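Local structure of lipoprotein (Colwellia psychrerythraea, 3O0Y) at residues L42-A47 with I60-S65; R46-T51 with S66-Y71; I124-T129 with N142-D147. The protein is of unknown function, a putative bacterial lipoprotein of the DUF885 family whose wider clan includes metallopeptidases, so a peptidase-like or lipid-related role remains only a possibility. All coordinates share one frame; numbering follows the deposited sequence.

Interaction 1 (L42-A47 with I60-S65)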
ATOM      1  N   LEU A  42     -17.965  -7.566   2.018  1.00  9.70           N
ATOM      2  CA  LEU A  42     -16.868  -6.642   2.315  1.00  9.79           C
ATOM      3  C   LEU A  42     -17.113  -5.366   1.525  1.00 12.13           C
ATOM      4  O   LEU A  42     -17.057  -4.262   2.098  1.00 12.87           O
ATOM      5  CB  LEU A  42     -15.527  -7.254   1.906  1.00  9.67           C
ATOM      6  CG  LEU A  42     -14.304  -6.384   2.147  1.00 11.62           C
ATOM      7  CD1 LEU A  42     -14.151  -5.921   3.618  1.00  9.54           C
ATOM      8  CD2 LEU A  42     -13.039  -7.087   1.548  1.00 12.51           C
ATOM      9  N   PHE A  43     -17.314  -5.514   0.217  1.00  9.54           N
ATOM     10  CA  PHE A  43     -17.435  -4.320  -0.615  1.00 12.05           C
ATOM     11  C   PHE A  43     -18.717  -3.484  -0.402  1.00 11.95           C
ATOM     12  O   PHE A  43     -18.669  -2.272  -0.576  1.00 12.02           O
ATOM     13  CB  PHE A  43     -17.260  -4.644  -2.061  1.00 13.01           C
ATOM     14  CG  PHE A  43     -15.849  -4.835  -2.449  1.00 15.82           C
ATOM     15  CD1 PHE A  43     -15.364  -6.078  -2.800  1.00 20.21           C
ATOM     16  CD2 PHE A  43     -14.977  -3.746  -2.435  1.00 17.83           C
ATOM     17  CE1 PHE A  43     -14.026  -6.231  -3.171  1.00 25.01           C
ATOM     18  CE2 PHE A  43     -13.697  -3.871  -2.863  1.00 21.82           C
ATOM     19  CZ  PHE A  43     -13.200  -5.121  -3.217  1.00 26.99           C
ATOM     20  N   LYS A  44     -19.828  -4.106  -0.037  1.00 11.88           N
ATOM     21  CA  LYS A  44     -21.000  -3.315   0.366  1.00 13.56           C
ATOM     22  C   LYS A  44     -20.698  -2.392   1.533  1.00 12.51           C
ATOM     23  O   LYS A  44     -21.271  -1.319   1.641  1.00 13.50           O
ATOM     24  CB  LYS A  44     -22.155  -4.216   0.835  1.00 16.25           C
ATOM     25  CG  LYS A  44     -22.884  -5.044  -0.160  1.00 26.30           C
ATOM     26  CD  LYS A  44     -23.765  -6.101   0.703  1.00 32.74           C
ATOM     27  CE  LYS A  44     -24.154  -7.420  -0.057  1.00 39.85           C
ATOM     28  NZ  LYS A  44     -24.189  -8.718   0.776  1.00 37.37           N
ATOM     29  N   GLN A  45     -19.863  -2.846   2.447  1.00 11.35           N
ATOM     30  CA  GLN A  45     -19.477  -2.087   3.627  1.00  8.36           C
ATOM     31  C   GLN A  45     -18.228  -1.227   3.436  1.00  8.42           C
ATOM     32  O   GLN A  45     -17.780  -0.517   4.341  1.00  8.40           O
ATOM     33  CB  GLN A  45     -19.312  -3.045   4.783  1.00  8.60           C
ATOM     34  CG  GLN A  45     -20.626  -3.728   5.072  1.00 11.63           C
ATOM     35  CD  GLN A  45     -20.564  -4.701   6.179  1.00 16.74           C
ATOM     36  OE1 GLN A  45     -20.636  -5.924   5.938  1.00 26.06           O
ATOM     37  NE2 GLN A  45     -20.469  -4.213   7.390  1.00 17.65           N
ATOM     38  N   ARG A  46     -17.615  -1.364   2.250  1.00  7.99           N
ATOM     39  CA  ARG A  46     -16.432  -0.602   1.881  1.00  8.86           C
ATOM     40  C   ARG A  46     -16.638  -0.082   0.476  1.00  9.30           C
ATOM     41  O   ARG A  46     -15.856  -0.365  -0.466  1.00 10.47           O
ATOM     42  CB  ARG A  46     -15.151  -1.455   1.974  1.00  9.39           C
ATOM     43  CG  ARG A  46     -14.801  -1.842   3.368  1.00 10.82           C
ATOM     44  CD  ARG A  46     -14.291  -0.678   4.176  1.00 11.18           C
ATOM     45  NE  ARG A  46     -13.826  -1.029   5.506  1.00 10.36           N
ATOM     46  CZ  ARG A  46     -14.593  -1.000   6.601  1.00 12.47           C
ATOM     47  NH1 ARG A  46     -15.899  -0.755   6.530  1.00 10.16           N
ATOM     48  NH2 ARG A  46     -14.062  -1.261   7.790  1.00  9.10           N
ATOM     49  N   ALA A  47     -17.711   0.715   0.324  1.00 10.62           N
ATOM     50  CA  ALA A  47     -18.165   1.121  -1.030  1.00  9.18           C
ATOM     51  C   ALA A  47     -17.140   2.009  -1.759  1.00  9.92           C
ATOM     52  O   ALA A  47     -17.056   1.981  -2.987  1.00 10.01           O
ATOM     53  CB  ALA A  47     -19.535   1.814  -0.967  1.00  9.49           C
ATOM     54  N   ILE A  60     -21.279  -6.595  -7.048  1.00 17.53           N
ATOM     55  CA  ILE A  60     -21.587  -6.497  -5.631  1.00 16.84           C
ATOM     56  C   ILE A  60     -22.973  -7.045  -5.284  1.00 18.28           C
ATOM     57  O   ILE A  60     -23.217  -7.413  -4.136  1.00 17.06           O
ATOM     58  CB  ILE A  60     -21.463  -5.041  -5.142  1.00 17.49           C
ATOM     59  CG1 ILE A  60     -20.058  -4.472  -5.436  1.00 20.63           C
ATOM     60  CG2 ILE A  60     -21.718  -4.899  -3.621  1.00 19.12           C
ATOM     61  CD1 ILE A  60     -18.932  -5.361  -4.960  1.00 20.42           C
ATOM     62  N   GLY A  61     -23.878  -7.083  -6.272  1.00 18.16           N
ATOM     63  CA  GLY A  61     -25.252  -7.532  -6.082  1.00 18.76           C
ATOM     64  C   GLY A  61     -26.186  -6.396  -5.682  1.00 20.47           C
ATOM     65  O   GLY A  61     -27.374  -6.590  -5.432  1.00 21.66           O
ATOM     66  N   GLN A  62     -25.661  -5.180  -5.616  1.00 18.57           N
ATOM     67  CA  GLN A  62     -26.492  -4.018  -5.358  1.00 18.59           C
ATOM     68  C   GLN A  62     -25.707  -2.760  -5.757  1.00 17.16           C
ATOM     69  O   GLN A  62     -24.501  -2.789  -5.870  1.00 14.52           O
ATOM     70  CB  GLN A  62     -26.909  -3.934  -3.886  1.00 20.62           C
ATOM     71  CG  GLN A  62     -25.777  -3.599  -2.933  1.00 21.65           C
ATOM     72  CD  GLN A  62     -26.159  -3.833  -1.477  1.00 29.53           C
ATOM     73  OE1 GLN A  62     -26.361  -2.892  -0.730  1.00 26.69           O
ATOM     74  NE2 GLN A  62     -26.246  -5.119  -1.071  1.00 28.24           N
ATOM     75  N   VAL A  63     -26.409  -1.646  -5.920  1.00 15.97           N
ATOM     76  CA  VAL A  63     -25.753  -0.389  -6.370  1.00 16.14           C
ATOM     77  C   VAL A  63     -25.070   0.199  -5.163  1.00 14.60           C
ATOM     78  O   VAL A  63     -25.667   0.294  -4.079  1.00 17.00           O
ATOM     79  CB  VAL A  63     -26.786   0.618  -6.910  1.00 18.74           C
ATOM     80  CG1 VAL A  63     -26.112   1.971  -7.249  1.00 15.84           C
ATOM     81  CG2 VAL A  63     -27.455   0.043  -8.147  1.00 15.64           C
ATOM     82  N   ILE A  64     -23.791   0.516  -5.323  1.00 14.38           N
ATOM     83  CA  ILE A  64     -23.053   1.156  -4.231  1.00 13.57           C
ATOM     84  C   ILE A  64     -22.452   2.499  -4.563  1.00 13.02           C
ATOM     85  O   ILE A  64     -21.728   3.069  -3.736  1.00 12.52           O
ATOM     86  CB  ILE A  64     -21.914   0.206  -3.668  1.00 14.76           C
ATOM     87  CG1 ILE A  64     -20.963  -0.311  -4.767  1.00 16.41           C
ATOM     88  CG2 ILE A  64     -22.590  -0.972  -2.984  1.00 16.07           C
ATOM     89  CD1 ILE A  64     -20.096   0.707  -5.537  1.00 18.99           C
ATOM     90  N   SER A  65     -22.738   2.992  -5.778  1.00 13.60           N
ATOM     91  CA  SER A  65     -22.047   4.124  -6.360  1.00 12.90           C
ATOM     92  C   SER A  65     -22.255   5.454  -5.620  1.00 13.08           C
ATOM     93  O   SER A  65     -21.434   6.364  -5.770  1.00 11.94           O
ATOM     94  CB  SER A  65     -22.403   4.274  -7.843  1.00 14.91           C
ATOM     95  OG  SER A  65     -23.797   4.202  -8.007  1.00 14.86           O
TER
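Here the junction between helices 27-44 and 47-53 meets the end of helix 57-60 and the loop that follows it: F43 and K44, at the end of helix 27-44, and A47, at the start of helix 47-53, touch I60, Q62 and I64. I60 drives its CD1 methyl against F43, reaching CB at 3.4 Å, a tight approach, and then CG at 4.0 Å; the two side chains cross at about a right angle. The aromatic ring itself leads away from this loop and packs on S49, A50 and Y53 of helix 47-53. The other branch of I60 serves K44: CG2 sits 3.7 Å from K44 CG, and the two side chains slide past each other in opposite directions. The aliphatic part of K44 also lies across the end of Q62, with K44 CD 3.2 Å from Q62 NE2. Q62 reaches it with CG between the backbone N and the carbonyl carbon (chi1 70°) and an extended chain beyond. A47 points its CB at I64, which it meets at CB (3.9 Å) and at the carbonyl O (3.7 Å), and I64 also touches A50. An alanine in place of K44 would probably leave CG2 of I60 with less cover and open a gap beside Q62, setting its amide freer to turn. The cohesion is thus mostly van der Waals: methyls and methylenes lie against each other, against the Q62 amide and against the I64 carbonyl. Even the lysine and the glutamine meet through the lysine's carbon chain, and the loop is held here by fit of shape, with no hydrogen bond or salt bridge between the segments.

Interaction 2 (R46-T51 with S66-Y71); sequences RALSAT and SDMEFY
R46, at the N-cap of helix 47-53, meets Y71 through its guanidinium: Y71 CE1 lies over one face of that group, offset toward its rim, 3.4 Å from R46 NH2, with the two planes 45° apart. A bend at chi2 (-72°) turns CD in that direction. Water 1 joins R46 NH1 to F70 O, while NH2 makes a salt bridge with E76 and a hydrogen bond to I127 O. A47 sets its CB against D67 CB at 3.8 Å, and its N reaches M68 O through water 2. L48 gives the direct bond: its N donates to E69 OE2 at 3.0 Å, bent to 133°, from above the carboxylate plane. L48 CB also touches E69 OE2 (3.3 Å), and CD1 lies 4.0 Å from M68 SD. S49, whose OG is bonded to T129, shares water 3 with E69 OE2. The carboxylate is thus gripped on both oxygens, since Y71 OH donates to E69 OE1 at 2.6 Å, and the helix start beside it would probably stabilise its negative charge. Around the pair, helix 144-154 supplies I148 to both L48 and E69, R170 of helix 161-172 binds D67 O and T51 OG1, and helix 174-190 closes over M68, F70 and Y71.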
ATOM      1  N   ARG A  46     -17.615  -1.364   2.250  1.00  7.99           N
ATOM      2  CA  ARG A  46     -16.432  -0.602   1.881  1.00  8.86           C
ATOM      3  C   ARG A  46     -16.638  -0.082   0.476  1.00  9.30           C
ATOM      4  O   ARG A  46     -15.856  -0.365  -0.466  1.00 10.47           O
ATOM      5  CB  ARG A  46     -15.151  -1.455   1.974  1.00  9.39           C
ATOM      6  CG  ARG A  46     -14.801  -1.842   3.368  1.00 10.82           C
ATOM      7  CD  ARG A  46     -14.291  -0.678   4.176  1.00 11.18           C
ATOM      8  NE  ARG A  46     -13.826  -1.029   5.506  1.00 10.36           N
ATOM      9  CZ  ARG A  46     -14.593  -1.000   6.601  1.00 12.47           C
ATOM     10  NH1 ARG A  46     -15.899  -0.755   6.530  1.00 10.16           N
ATOM     11  NH2 ARG A  46     -14.062  -1.261   7.790  1.00  9.10           N
ATOM     12  N   ALA A  47     -17.711   0.715   0.324  1.00 10.62           N
ATOM     13  CA  ALA A  47     -18.165   1.121  -1.030  1.00  9.18           C
ATOM     14  C   ALA A  47     -17.140   2.009  -1.759  1.00  9.92           C
ATOM     15  O   ALA A  47     -17.056   1.981  -2.987  1.00 10.01           O
ATOM     16  CB  ALA A  47     -19.535   1.814  -0.967  1.00  9.49           C
ATOM     17  N   LEU A  48     -16.291   2.741  -1.023  1.00 10.17           N
ATOM     18  CA  LEU A  48     -15.209   3.516  -1.667  1.00 10.68           C
ATOM     19  C   LEU A  48     -14.109   2.637  -2.226  1.00  9.58           C
ATOM     20  O   LEU A  48     -13.600   2.895  -3.310  1.00 11.07           O
ATOM     21  CB  LEU A  48     -14.627   4.534  -0.686  1.00 11.29           C
ATOM     22  CG  LEU A  48     -15.731   5.598  -0.727  1.00 16.39           C
ATOM     23  CD1 LEU A  48     -16.551   5.831   0.474  1.00 19.45           C
ATOM     24  CD2 LEU A  48     -15.564   6.678  -1.734  1.00 11.92           C
ATOM     25  N   SER A  49     -13.773   1.539  -1.557  1.00  9.12           N
ATOM     26  CA  SER A  49     -12.916   0.510  -2.178  1.00  9.63           C
ATOM     27  C   SER A  49     -13.528  -0.095  -3.447  1.00  9.95           C
ATOM     28  O   SER A  49     -12.839  -0.326  -4.440  1.00 11.37           O
ATOM     29  CB  SER A  49     -12.548  -0.589  -1.133  1.00  9.91           C
ATOM     30  OG  SER A  49     -11.632  -0.016  -0.209  1.00 12.76           O
ATOM     31  N   ALA A  50     -14.843  -0.352  -3.428  1.00  9.82           N
ATOM     32  CA  ALA A  50     -15.538  -0.819  -4.598  1.00 11.16           C
ATOM     33  C   ALA A  50     -15.317   0.179  -5.724  1.00 11.56           C
ATOM     34  O   ALA A  50     -14.943  -0.189  -6.841  1.00 11.66           O
ATOM     35  CB  ALA A  50     -17.075  -0.967  -4.312  1.00 10.73           C
ATOM     36  N   THR A  51     -15.596   1.464  -5.444  1.00 10.78           N
ATOM     37  CA  THR A  51     -15.314   2.505  -6.465  1.00 10.81           C
ATOM     38  C   THR A  51     -13.852   2.511  -7.005  1.00 12.59           C
ATOM     39  O   THR A  51     -13.627   2.638  -8.212  1.00 11.54           O
ATOM     40  CB  THR A  51     -15.690   3.897  -5.897  1.00 11.04           C
ATOM     41  OG1 THR A  51     -17.089   3.882  -5.576  1.00  9.91           O
ATOM     42  CG2 THR A  51     -15.299   5.031  -6.937  1.00 11.23           C
ATOM     43  N   SER A  66     -23.306   5.570  -4.823  1.00 13.46           N
ATOM     44  CA  SER A  66     -23.434   6.729  -3.966  1.00 12.64           C
ATOM     45  C   SER A  66     -23.497   6.365  -2.506  1.00 14.04           C
ATOM     46  O   SER A  66     -23.888   7.178  -1.677  1.00 12.68           O
ATOM     47  CB  SER A  66     -24.659   7.545  -4.348  1.00 14.69           C
ATOM     48  OG  SER A  66     -25.846   6.833  -4.171  1.00 13.67           O
ATOM     49  N   ASP A  67     -23.034   5.178  -2.169  1.00 12.94           N
ATOM     50  CA  ASP A  67     -22.990   4.790  -0.768  1.00 13.37           C
ATOM     51  C   ASP A  67     -21.722   5.308  -0.091  1.00 14.54           C
ATOM     52  O   ASP A  67     -20.667   5.542  -0.717  1.00 12.65           O
ATOM     53  CB  ASP A  67     -23.043   3.268  -0.617  1.00 14.54           C
ATOM     54  CG  ASP A  67     -24.446   2.664  -0.897  1.00 20.18           C
ATOM     55  OD1 ASP A  67     -25.380   3.380  -1.349  1.00 17.92           O
ATOM     56  OD2 ASP A  67     -24.598   1.437  -0.660  1.00 25.06           O
ATOM     57  N   MET A  68     -21.836   5.431   1.217  1.00 13.65           N
ATOM     58  CA  MET A  68     -20.772   5.852   2.071  1.00 13.85           C
ATOM     59  C   MET A  68     -20.380   4.666   2.986  1.00 13.70           C
ATOM     60  O   MET A  68     -21.159   3.696   3.153  1.00 16.48           O
ATOM     61  CB  MET A  68     -21.222   7.066   2.926  1.00 12.44           C
ATOM     62  CG  MET A  68     -20.104   7.707   3.806  1.00 14.14           C
ATOM     63  SD  MET A  68     -18.490   8.071   3.087  1.00  5.76           S
ATOM     64  CE  MET A  68     -19.006   8.936   1.506  1.00 13.14           C
ATOM     65  N   GLU A  69     -19.176   4.738   3.559  1.00 12.71           N
ATOM     66  CA  GLU A  69     -18.718   3.773   4.548  1.00 11.40           C
ATOM     67  C   GLU A  69     -18.983   4.344   5.957  1.00 10.32           C
ATOM     68  O   GLU A  69     -18.832   5.529   6.154  1.00 12.15           O
ATOM     69  CB  GLU A  69     -17.241   3.566   4.379  1.00 12.06           C
ATOM     70  CG  GLU A  69     -16.874   2.949   3.039  1.00 10.65           C
ATOM     71  CD  GLU A  69     -15.362   2.857   2.741  1.00 12.95           C
ATOM     72  OE1 GLU A  69     -14.503   3.366   3.524  1.00 12.83           O
ATOM     73  OE2 GLU A  69     -15.023   2.299   1.644  1.00 13.68           O
ATOM     74  N   PHE A  70     -19.355   3.474   6.888  1.00 11.45           N
ATOM     75  CA  PHE A  70     -19.583   3.833   8.267  1.00 10.27           C
ATOM     76  C   PHE A  70     -18.825   2.911   9.185  1.00 10.32           C
ATOM     77  O   PHE A  70     -18.622   1.696   8.918  1.00 10.44           O
ATOM     78  CB  PHE A  70     -21.074   3.816   8.590  1.00 10.94           C
ATOM     79  CG  PHE A  70     -21.893   4.671   7.641  1.00 13.56           C
ATOM     80  CD1 PHE A  70     -21.717   6.040   7.593  1.00 16.41           C
ATOM     81  CD2 PHE A  70     -22.764   4.077   6.753  1.00 17.40           C
ATOM     82  CE1 PHE A  70     -22.453   6.826   6.678  1.00 16.27           C
ATOM     83  CE2 PHE A  70     -23.495   4.847   5.861  1.00 19.07           C
ATOM     84  CZ  PHE A  70     -23.357   6.203   5.850  1.00 16.25           C
ATOM     85  N   TYR A  71     -18.440   3.468  10.305  1.00  9.55           N
ATOM     86  CA  TYR A  71     -17.405   2.878  11.148  1.00 10.23           C
ATOM     87  C   TYR A  71     -17.818   2.776  12.607  1.00  9.52           C
ATOM     88  O   TYR A  71     -16.960   2.711  13.464  1.00 11.97           O
ATOM     89  CB  TYR A  71     -16.096   3.703  11.040  1.00 10.47           C
ATOM     90  CG  TYR A  71     -15.460   3.489   9.701  1.00  8.68           C
ATOM     91  CD1 TYR A  71     -14.711   2.380   9.476  1.00 11.18           C
ATOM     92  CD2 TYR A  71     -15.746   4.327   8.632  1.00  9.07           C
ATOM     93  CE1 TYR A  71     -14.132   2.135   8.214  1.00 10.76           C
ATOM     94  CE2 TYR A  71     -15.253   4.085   7.407  1.00  8.87           C
ATOM     95  CZ  TYR A  71     -14.432   2.979   7.187  1.00 12.07           C
ATOM     96  OH  TYR A  71     -13.934   2.736   5.938  1.00 12.49           O
TER
HETATM   97  O   HOH W   1     -17.429  -0.667   9.043  1.00 14.39           O
HETATM   98  O   HOH W   2     -19.876   1.054   2.288  1.00 10.55           O
HETATM   99  O   HOH W   3     -12.508   1.439   1.632  1.00 16.60           O

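Interaction 3 (I124-T129 with N142-D147); sequences IGYIDT and NGPLID
Strand 126-128 passes the amino end of helix 144-154 at some distance, the nearest alpha carbons being D128 CA and G143 CA at 7.6 Å, so side chains of Y126 and D128 have to bridge to N142, G143 and P144. Y126 does most of this. Its chi1 of 73° sets CG over the backbone. One face of the ring meets P144, whose CD stands 4.3 Å from the ring centroid and 13° off the normal, a CH-pi contact. The hydroxyl end reaches the glycine: Y126 OH is 3.4 Å from G143 CA. A side chain on G143 would jam against the carbonyl O of N142 and press on P144 CD, so glycine suits this N-cap. The phenol donates to D128 OD1 at 2.9 Å, meeting it on the anti side, 24° out of the carboxylate plane. Tip to tip with that carboxylate comes N142, its ND2 3.6 Å from D128 OD1, too long to count as a bond. Water does the joining instead: water 5 donates to both Y126 OH and N142 OD1, the latter at 2.7 Å, and water 4 accepts from N142 ND2 and gives a weak bond to Y126 OH. N142 OD1 is also met by W549 NE1. D147 OD2 lies 4.4 Å from D128 OD1, a proximity of like charges that the donors to D128 and a weak bond from G143 N to D147 OD2 would probably ease. At the helix start, the carbonyl of the N-cap G143 accepts from I146 N and D147 N. A glycine N-cap followed by proline in the first helical position is a familiar helix start, and D128 OD2, which takes W130 N and M131 N, forms an Asx turn that ends the strand.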
ATOM      1  N   ILE A 124     -10.767  -3.335  18.471  1.00 11.03           N
ATOM      2  CA  ILE A 124     -10.263  -1.999  18.212  1.00  9.44           C
ATOM      3  C   ILE A 124      -9.919  -1.724  16.761  1.00 10.20           C
ATOM      4  O   ILE A 124      -9.958  -2.626  15.903  1.00  9.81           O
ATOM      5  CB  ILE A 124      -9.053  -1.671  19.151  1.00 11.30           C
ATOM      6  CG1 ILE A 124      -7.880  -2.703  19.062  1.00 11.73           C
ATOM      7  CG2 ILE A 124      -9.512  -1.651  20.625  1.00  9.34           C
ATOM      8  CD1 ILE A 124      -7.308  -3.064  17.663  1.00 11.96           C
ATOM      9  N   GLY A 125      -9.655  -0.457  16.473  1.00 10.26           N
ATOM     10  CA  GLY A 125      -9.259  -0.093  15.125  1.00  9.03           C
ATOM     11  C   GLY A 125     -10.349  -0.195  14.081  1.00 10.46           C
ATOM     12  O   GLY A 125     -11.541  -0.080  14.387  1.00  9.74           O
ATOM     13  N   TYR A 126      -9.953  -0.486  12.846  1.00  7.03           N
ATOM     14  CA  TYR A 126     -10.912  -0.581  11.759  1.00  7.86           C
ATOM     15  C   TYR A 126     -10.301  -1.518  10.738  1.00  8.44           C
ATOM     16  O   TYR A 126      -9.093  -1.658  10.717  1.00  9.39           O
ATOM     17  CB  TYR A 126     -11.214   0.795  11.121  1.00  9.74           C
ATOM     18  CG  TYR A 126     -10.086   1.349  10.257  1.00  6.07           C
ATOM     19  CD1 TYR A 126     -10.074   1.162   8.888  1.00 10.04           C
ATOM     20  CD2 TYR A 126      -8.952   1.919  10.833  1.00  6.99           C
ATOM     21  CE1 TYR A 126      -9.030   1.634   8.108  1.00  9.80           C
ATOM     22  CE2 TYR A 126      -7.895   2.418  10.028  1.00  9.90           C
ATOM     23  CZ  TYR A 126      -7.925   2.215   8.676  1.00 11.82           C
ATOM     24  OH  TYR A 126      -6.844   2.596   7.862  1.00 12.08           O
ATOM     25  N   ILE A 127     -11.145  -2.167   9.925  1.00  7.39           N
ATOM     26  CA  ILE A 127     -10.678  -3.049   8.830  1.00  7.50           C
ATOM     27  C   ILE A 127     -10.417  -2.258   7.567  1.00  8.05           C
ATOM     28  O   ILE A 127     -11.303  -1.552   7.067  1.00  8.88           O
ATOM     29  CB  ILE A 127     -11.669  -4.164   8.499  1.00  7.29           C
ATOM     30  CG1 ILE A 127     -11.974  -5.029   9.750  1.00  8.39           C
ATOM     31  CG2 ILE A 127     -11.153  -5.023   7.340  1.00  9.27           C
ATOM     32  CD1 ILE A 127     -10.696  -5.559  10.466  1.00  7.84           C
ATOM     33  N   ASP A 128      -9.168  -2.270   7.140  1.00  7.85           N
ATOM     34  CA  ASP A 128      -8.724  -1.604   5.936  1.00  8.49           C
ATOM     35  C   ASP A 128      -8.708  -2.652   4.771  1.00  8.58           C
ATOM     36  O   ASP A 128      -8.165  -3.772   4.923  1.00  7.65           O
ATOM     37  CB  ASP A 128      -7.322  -0.973   6.228  1.00  7.61           C
ATOM     38  CG  ASP A 128      -6.860  -0.057   5.135  1.00 13.26           C
ATOM     39  OD1 ASP A 128      -7.017   1.176   5.326  1.00 14.52           O
ATOM     40  OD2 ASP A 128      -6.402  -0.570   4.077  1.00 10.38           O
ATOM     41  N   THR A 129      -9.255  -2.295   3.598  1.00  9.04           N
ATOM     42  CA  THR A 129      -9.284  -3.234   2.501  1.00  8.56           C
ATOM     43  C   THR A 129      -7.923  -3.537   1.941  1.00  8.66           C
ATOM     44  O   THR A 129      -7.802  -4.529   1.202  1.00  9.15           O
ATOM     45  CB  THR A 129     -10.194  -2.807   1.340  1.00  9.71           C
ATOM     46  OG1 THR A 129      -9.759  -1.534   0.846  1.00 11.48           O
ATOM     47  CG2 THR A 129     -11.738  -2.703   1.857  1.00  9.70           C
ATOM     48  N   ASN A 142      -3.273   7.490   6.837  1.00  8.84           N
ATOM     49  CA  ASN A 142      -4.432   6.939   6.098  1.00 10.24           C
ATOM     50  C   ASN A 142      -5.645   6.805   7.015  1.00 10.79           C
ATOM     51  O   ASN A 142      -5.763   7.518   7.987  1.00 11.81           O
ATOM     52  CB  ASN A 142      -4.088   5.611   5.378  1.00 10.87           C
ATOM     53  CG  ASN A 142      -3.940   4.438   6.345  1.00 10.92           C
ATOM     54  OD1 ASN A 142      -3.719   4.627   7.576  1.00 10.43           O
ATOM     55  ND2 ASN A 142      -4.092   3.224   5.801  1.00  8.92           N
ATOM     56  N   GLY A 143      -6.537   5.888   6.708  1.00 11.82           N
ATOM     57  CA  GLY A 143      -7.805   5.816   7.413  1.00 12.04           C
ATOM     58  C   GLY A 143      -8.865   6.553   6.617  1.00 12.04           C
ATOM     59  O   GLY A 143      -8.549   7.283   5.682  1.00  9.80           O
ATOM     60  N   PRO A 144     -10.142   6.371   7.017  1.00 10.16           N
ATOM     61  CA  PRO A 144     -11.258   6.793   6.131  1.00 10.25           C
ATOM     62  C   PRO A 144     -11.253   8.298   5.836  1.00 10.15           C
ATOM     63  O   PRO A 144     -11.610   8.712   4.723  1.00 11.23           O
ATOM     64  CB  PRO A 144     -12.501   6.327   6.873  1.00 11.93           C
ATOM     65  CG  PRO A 144     -12.016   5.861   8.256  1.00 12.52           C
ATOM     66  CD  PRO A 144     -10.573   5.526   8.125  1.00 11.50           C
ATOM     67  N   LEU A 145     -10.828   9.137   6.774  1.00 10.53           N
ATOM     68  CA  LEU A 145     -10.874  10.592   6.548  1.00 12.39           C
ATOM     69  C   LEU A 145      -9.786  11.092   5.594  1.00 11.51           C
ATOM     70  O   LEU A 145      -9.869  12.197   5.048  1.00 11.56           O
ATOM     71  CB  LEU A 145     -10.883  11.349   7.901  1.00 11.19           C
ATOM     72  CG  LEU A 145     -12.134  11.068   8.715  1.00 14.90           C
ATOM     73  CD1 LEU A 145     -11.989  11.569  10.199  1.00 11.39           C
ATOM     74  CD2 LEU A 145     -13.404  11.679   8.111  1.00 13.82           C
ATOM     75  N   ILE A 146      -8.824  10.243   5.289  1.00  9.27           N
ATOM     76  CA  ILE A 146      -7.778  10.588   4.346  1.00 10.65           C
ATOM     77  C   ILE A 146      -8.088   9.852   3.074  1.00 11.56           C
ATOM     78  O   ILE A 146      -8.036  10.409   1.979  1.00 11.24           O
ATOM     79  CB  ILE A 146      -6.384  10.169   4.900  1.00 11.19           C
ATOM     80  CG1 ILE A 146      -5.980  11.057   6.050  1.00 10.02           C
ATOM     81  CG2 ILE A 146      -5.361  10.225   3.815  1.00 12.17           C
ATOM     82  CD1 ILE A 146      -4.532  10.740   6.699  1.00 11.91           C
ATOM     83  N   ASP A 147      -8.424   8.563   3.169  1.00 11.63           N
ATOM     84  CA  ASP A 147      -8.615   7.797   1.920  1.00 12.58           C
ATOM     85  C   ASP A 147      -9.937   8.020   1.185  1.00 10.06           C
ATOM     86  O   ASP A 147      -9.989   7.845  -0.011  1.00 11.29           O
ATOM     87  CB  ASP A 147      -8.409   6.303   2.095  1.00 14.92           C
ATOM     88  CG  ASP A 147      -7.003   5.991   2.651  1.00 20.42           C
ATOM     89  OD1 ASP A 147      -6.031   6.659   2.222  1.00 27.32           O
ATOM     90  OD2 ASP A 147      -6.931   5.187   3.591  1.00 31.42           O
TER
HETATM   91  O   HOH W   4      -3.936   0.837   7.530  1.00 10.48           O
HETATM   92  O   HOH W   5      -4.193   2.795   9.498  1.00 12.28           O

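Interactions 1 and 2 share R46 and A47 and have centres about 7 Å apart: the loop between helices 57-60 and 73-92 first passes the junction of helices 27-44 and 47-53 and then the N-terminal turn of the second. Between them I64 CD1 packs on A50 CB at 3.7 Å. Interaction 3 lies deeper in the chain, its centre about 12 Å from that of interaction 2 and about 17 Å from that of interaction 1. Strand 126-128 and the residue after it are probably hydrogen-bonded back, I127 O to R46 NH2 at 2.9 Å and T129 OG1 to S49 OG at 2.6 Å, while Y71 CE2 packs on P144 CB at 3.6 Å. No ligand or metal takes part in any of the three.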